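Local atomic coordinates of GGDEF family protein (Caulobacter vibrioides, PDB entry 3U2A), a protein that is a GGDEF family protein with a PdeA-like PAS domain, of a fold that in general serves sensing and protein association. Residues I28-P31 with L36-N39; Q66-A71 with R89-E94. All blocks are in the same frame, centred on the assembly; numbering follows the deposited sequence. Where two conformers were deposited one is given.

A PAS domain combines an antiparallel sheet with helices and loops packed against it, and the two contacts sample both parts. Contact 1 (28-31 with 36-39) is a buried beta hairpin within the sheet, held by backbone bonds and topped on one face by a salt bridge. Contact 2 (66-71 with 89-94) lies at the surface, where a helix start meets the loop between strands 83-86 and 98-102 through a carboxylate. The centres of contact 1 and contact 2 are about 18 Å apart, on opposite sides of the chain's centre, and the nearest atoms of contact 1 and contact 2 are about 8 Å apart. Helix 68-75 connects them indirectly: it begins in contact 2, and the carbonyl of L75 at its far end accepts the W29 indole N-H.

Contact 1: I28-P31 with L36-N39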
loop_
_atom_site.group_PDB
_atom_site.type_symbol
_atom_site.label_atom_id
_atom_site.label_comp_id
_atom_site.label_asym_id
_atom_site.label_seq_id
_atom_site.Cartn_x
_atom_site.Cartn_y
_atom_site.Cartn_z
ATOM N N ILE A 28 0.255 -10.394 -5.737
ATOM C CA ILE A 28 -0.812 -11.345 -6.026
ATOM C C ILE A 28 -0.199 -12.743 -6.049
ATOM O O ILE A 28 0.833 -12.961 -6.686
ATOM C CB ILE A 28 -1.529 -11.040 -7.365
ATOM C CG1 ILE A 28 -2.250 -9.686 -7.288
ATOM C CG2 ILE A 28 -2.545 -12.142 -7.699
ATOM C CD1 ILE A 28 -2.760 -9.168 -8.611
ATOM N N TRP A 29 -0.845 -13.672 -5.346
ATOM C CA TRP A 29 -0.382 -15.059 -5.260
ATOM C C TRP A 29 -1.410 -15.984 -5.903
ATOM O O TRP A 29 -2.599 -15.981 -5.541
ATOM C CB TRP A 29 -0.069 -15.435 -3.794
ATOM C CG TRP A 29 0.056 -16.926 -3.530
ATOM C CD1 TRP A 29 -0.629 -17.659 -2.589
ATOM C CD2 TRP A 29 0.916 -17.849 -4.207
ATOM N NE1 TRP A 29 -0.252 -18.983 -2.654
ATOM C CE2 TRP A 29 0.696 -19.123 -3.637
ATOM C CE3 TRP A 29 1.851 -17.724 -5.245
ATOM C CZ2 TRP A 29 1.376 -20.265 -4.075
ATOM C CZ3 TRP A 29 2.527 -18.856 -5.677
ATOM C CH2 TRP A 29 2.283 -20.113 -5.093
ATOM N N GLU A 30 -0.962 -16.740 -6.899
ATOM C CA GLU A 30 -1.853 -17.641 -7.635
ATOM C C GLU A 30 -1.337 -19.071 -7.522
ATOM O O GLU A 30 -0.493 -19.487 -8.334
ATOM C CB GLU A 30 -1.906 -17.257 -9.118
ATOM C CG GLU A 30 -2.461 -15.878 -9.431
ATOM C CD GLU A 30 -2.249 -15.485 -10.897
ATOM O OE1 GLU A 30 -1.762 -16.326 -11.699
ATOM O OE2 GLU A 30 -2.555 -14.328 -11.245
ATOM N N PRO A 31 -1.818 -19.831 -6.518
ATOM C CA PRO A 31 -1.309 -21.193 -6.353
ATOM C C PRO A 31 -1.571 -22.104 -7.557
ATOM O O PRO A 31 -0.785 -23.009 -7.801
ATOM C CB PRO A 31 -2.032 -21.711 -5.096
ATOM C CG PRO A 31 -3.137 -20.747 -4.837
ATOM C CD PRO A 31 -2.715 -19.438 -5.417
ATOM N N LEU A 36 3.808 -15.913 -8.011
ATOM C CA LEU A 36 3.698 -14.772 -7.107
ATOM C C LEU A 36 4.131 -13.543 -7.910
ATOM O O LEU A 36 5.249 -13.491 -8.435
ATOM C CB LEU A 36 4.597 -14.943 -5.867
ATOM C CG LEU A 36 4.636 -13.715 -4.940
ATOM C CD1 LEU A 36 3.350 -13.616 -4.120
ATOM C CD2 LEU A 36 5.851 -13.748 -4.044
ATOM N N ARG A 37 3.252 -12.560 -8.026
ATOM C CA ARG A 37 3.588 -11.325 -8.737
ATOM C C ARG A 37 3.774 -10.156 -7.783
ATOM O O ARG A 37 3.027 -10.017 -6.810
ATOM C CB ARG A 37 2.504 -11.000 -9.774
ATOM C CG ARG A 37 2.468 -11.976 -10.956
ATOM C CD ARG A 37 1.036 -12.233 -11.425
ATOM N NE ARG A 37 0.415 -11.059 -12.000
ATOM C CZ ARG A 37 -0.892 -10.804 -11.993
ATOM N NH1 ARG A 37 -1.764 -11.632 -11.413
ATOM N NH2 ARG A 37 -1.331 -9.697 -12.554
ATOM N N LEU A 38 4.775 -9.319 -8.074
ATOM C CA LEU A 38 5.051 -8.108 -7.298
ATOM C C LEU A 38 5.062 -6.845 -8.160
ATOM O O LEU A 38 5.485 -6.875 -9.323
ATOM C CB LEU A 38 6.393 -8.234 -6.575
ATOM C CG LEU A 38 6.446 -9.200 -5.402
ATOM C CD1 LEU A 38 7.896 -9.612 -5.146
ATOM C CD2 LEU A 38 5.838 -8.558 -4.158
ATOM N N ASN A 39 4.588 -5.745 -7.578
ATOM C CA ASN A 39 4.589 -4.435 -8.217
ATOM C C ASN A 39 4.864 -3.351 -7.174
ATOM O O ASN A 39 4.229 -3.317 -6.124
ATOM C CB ASN A 39 3.236 -4.177 -8.888
ATOM C CG ASN A 39 3.248 -2.950 -9.771
ATOM O OD1 ASN A 39 2.426 -2.048 -9.605
ATOM N ND2 ASN A 39 4.173 -2.914 -10.731
#
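This is a buried beta-hairpin contact in the antiparallel sheet of the PAS fold, where strand 25-30 turns back into strand 35-40. The short segments run antiparallel, 167° between their N-to-C directions, with axes 4.8 Å apart. I28 and R37 form a hydrogen-bonded pair: R37 N gives a nearly straight bond to I28 O at 2.8 Å, and I28 N returns one to R37 O at 3.0 Å. The neighbouring pair, W29 with L36, is non-hydrogen-bonded, and L36 CA adds a C-H...O contact to I28 O at 3.4 Å.

The pairs also divide the side chains between two faces. On one, the W29 ring turns its edge to the L36 backbone, with L36 N in the ring plane 3.8 Å from W29 CE3, while L36 CD1 packs on W29 CB. P31 N sits over one face of the indole, whose NE1 is bonded to L75 O.

On the face of I28 and R37 the two side chains lie side by side. Bends at chi2 and chi3 (67°) fold the arginine so that its guanidinium lies over I28, with I28 CD1 at one face of the flat group, and also reaches E30. The second subunit shares this face: A14 of that subunit packs on I28 and R37. R37 NH2 donates to I9 O of the second subunit, while R37 NH1 meets the E30 carboxylate, whose plane is turned 64° from the guanidinium. This salt bridge, from R37 NH1 to E30 OE2, spans 2.8 Å but is a weak, bent hydrogen bond.

Contact 2: Q66-A71 with R89-E94; sequences QDRAQA and RVRGGE
A 3-10 segment ending at D67 leads into helix 68-75 beside the irregular 89-94 loop, and the backbones come nearest at D67 and R89, whose CA atoms are 6.6 Å apart. D67 occupies the N-cap position, but its carboxylate makes no capping bond. R89 grips it side-on in a bidentate salt bridge: R89 NE reaches D67 OD2 at 3.0 Å, and R89 NH2 reaches D67 OD1 at 2.9 Å. Both bonds are almost straight and stay in the guanidinium plane, but they meet the syn sides of the oxygens from out of the carboxylate plane, the two groups being inclined by 31°. The anti lone pair of D67 OD2 takes a third bond, from the backbone R89 N at 2.8 Å. One carboxylate therefore holds both ends of the same arginine, and the bend at chi3 (-72°) brings the guanidinium back to the acid that its own backbone N-H already meets.

Q66 flanks the pair, Q66 CG lying 3.6 Å from R89 NH2, with amide and guanidinium planes 78° apart. A water accepts from both Q66 NE2 and R89 NH2, bridging the two residues.

R68 and R91 also approach, though R68 was deposited in two conformers and the closeness of their NH2 groups is doubtful. R91 NE donates to A63 O, in the link between helices 56-62 and 68-75. Within the loop, G93 N bonds to V90 O. A bidentate carboxylate-arginine salt bridge here ties a helix N-terminus to a glycine-containing loop between two sheet strands of the PAS fold.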
loop_
_atom_site.group_PDB
_atom_site.type_symbol
_atom_site.label_atom_id
_atom_site.label_comp_id
_atom_site.label_asym_id
_atom_site.label_seq_id
_atom_site.Cartn_x
_atom_site.Cartn_y
_atom_site.Cartn_z
ATOM N N GLN A 66 15.266 -19.480 9.118
ATOM C CA GLN A 66 14.509 -19.556 10.382
ATOM C C GLN A 66 13.114 -18.917 10.311
ATOM O O GLN A 66 12.264 -19.168 11.179
ATOM C CB GLN A 66 15.318 -19.012 11.574
ATOM C CG GLN A 66 15.635 -17.512 11.531
ATOM C CD GLN A 66 16.983 -17.199 10.875
ATOM O OE1 GLN A 66 17.341 -17.765 9.830
ATOM N NE2 GLN A 66 17.737 -16.278 11.490
ATOM N N ASP A 67 12.894 -18.097 9.281
ATOM C CA ASP A 67 11.620 -17.401 9.077
ATOM C C ASP A 67 10.706 -18.069 8.047
ATOM O O ASP A 67 9.674 -17.495 7.682
ATOM C CB ASP A 67 11.875 -15.952 8.641
ATOM C CG ASP A 67 12.362 -15.054 9.778
ATOM O OD1 ASP A 67 12.778 -15.560 10.839
ATOM O OD2 ASP A 67 12.329 -13.823 9.598
ATOM N N ARG A 68 11.055 -19.270 7.593
ATOM C CA ARG A 68 10.294 -19.902 6.514
ATOM C C ARG A 68 8.897 -20.399 6.889
ATOM O O ARG A 68 8.030 -20.499 6.020
ATOM C CB ARG A 68 11.127 -20.960 5.802
ATOM C CG ARG A 68 12.254 -20.296 5.060
ATOM C CD ARG A 68 13.134 -21.252 4.332
ATOM N NE ARG A 68 13.993 -20.503 3.429
ATOM C CZ ARG A 68 15.205 -20.887 3.074
ATOM N NH1 ARG A 68 15.719 -22.015 3.555
ATOM N NH2 ARG A 68 15.901 -20.139 2.248
ATOM N N ALA A 69 8.669 -20.671 8.173
ATOM C CA ALA A 69 7.304 -20.951 8.657
ATOM C C ALA A 69 6.409 -19.726 8.486
ATOM O O ALA A 69 5.271 -19.846 8.008
ATOM C CB ALA A 69 7.310 -21.393 10.105
ATOM N N GLN A 70 6.926 -18.556 8.868
ATOM C CA GLN A 70 6.204 -17.296 8.680
ATOM C C GLN A 70 5.981 -16.935 7.202
ATOM O O GLN A 70 4.880 -16.534 6.833
ATOM C CB GLN A 70 6.860 -16.148 9.457
ATOM C CG GLN A 70 6.258 -15.906 10.854
ATOM C CD GLN A 70 4.768 -15.515 10.821
ATOM O OE1 GLN A 70 4.397 -14.404 10.410
ATOM N NE2 GLN A 70 3.914 -16.435 11.261
ATOM N N ALA A 71 7.006 -17.110 6.357
ATOM C CA ALA A 71 6.869 -16.959 4.893
ATOM C C ALA A 71 5.734 -17.800 4.302
ATOM O O ALA A 71 4.993 -17.344 3.418
ATOM C CB ALA A 71 8.189 -17.297 4.193
ATOM N N ARG A 89 11.770 -11.984 7.532
ATOM C CA ARG A 89 12.919 -11.315 6.947
ATOM C C ARG A 89 13.320 -12.066 5.701
ATOM O O ARG A 89 13.124 -13.275 5.627
ATOM C CB ARG A 89 14.085 -11.306 7.924
ATOM C CG ARG A 89 13.824 -10.530 9.191
ATOM C CD ARG A 89 14.789 -10.927 10.296
ATOM N NE ARG A 89 14.510 -12.261 10.827
ATOM C CZ ARG A 89 15.167 -12.829 11.827
ATOM N NH1 ARG A 89 16.155 -12.186 12.429
ATOM N NH2 ARG A 89 14.833 -14.044 12.230
ATOM N N VAL A 90 13.870 -11.346 4.727
ATOM C CA VAL A 90 14.485 -11.977 3.559
ATOM C C VAL A 90 15.988 -11.749 3.620
ATOM O O VAL A 90 16.458 -10.948 4.434
ATOM C CB VAL A 90 13.913 -11.449 2.209
ATOM C CG1 VAL A 90 12.468 -11.914 2.024
ATOM C CG2 VAL A 90 14.022 -9.918 2.128
ATOM N N ARG A 91 16.737 -12.451 2.767
ATOM C CA ARG A 91 18.193 -12.268 2.670
ATOM C C ARG A 91 18.512 -10.785 2.518
ATOM O O ARG A 91 17.884 -10.091 1.717
ATOM C CB ARG A 91 18.776 -13.047 1.481
ATOM C CG ARG A 91 18.248 -14.477 1.277
ATOM C CD ARG A 91 18.497 -15.401 2.466
ATOM N NE ARG A 91 17.945 -16.742 2.249
ATOM C CZ ARG A 91 18.668 -17.853 2.158
ATOM N NH1 ARG A 91 19.989 -17.812 2.281
ATOM N NH2 ARG A 91 18.073 -19.016 1.955
ATOM N N GLY A 92 19.472 -10.298 3.300
ATOM C CA GLY A 92 19.746 -8.864 3.382
ATOM C C GLY A 92 19.357 -8.351 4.757
ATOM O O GLY A 92 19.972 -7.421 5.286
ATOM N N GLY A 93 18.318 -8.958 5.331
ATOM C CA GLY A 93 17.956 -8.732 6.726
ATOM C C GLY A 93 16.673 -7.979 7.043
ATOM O O GLY A 93 16.238 -7.996 8.198
ATOM N N GLU A 94 16.051 -7.320 6.065
ATOM C CA GLU A 94 14.892 -6.473 6.417
ATOM C C GLU A 94 13.560 -7.211 6.598
ATOM O O GLU A 94 13.217 -8.085 5.809
ATOM C CB GLU A 94 14.753 -5.247 5.509
ATOM C CG GLU A 94 14.649 -5.510 4.015
ATOM C CD GLU A 94 14.847 -4.233 3.193
ATOM O OE1 GLU A 94 14.031 -3.288 3.333
ATOM O OE2 GLU A 94 15.819 -4.177 2.404
HETATM O O HOH W 1 17.003 -15.504 13.991
#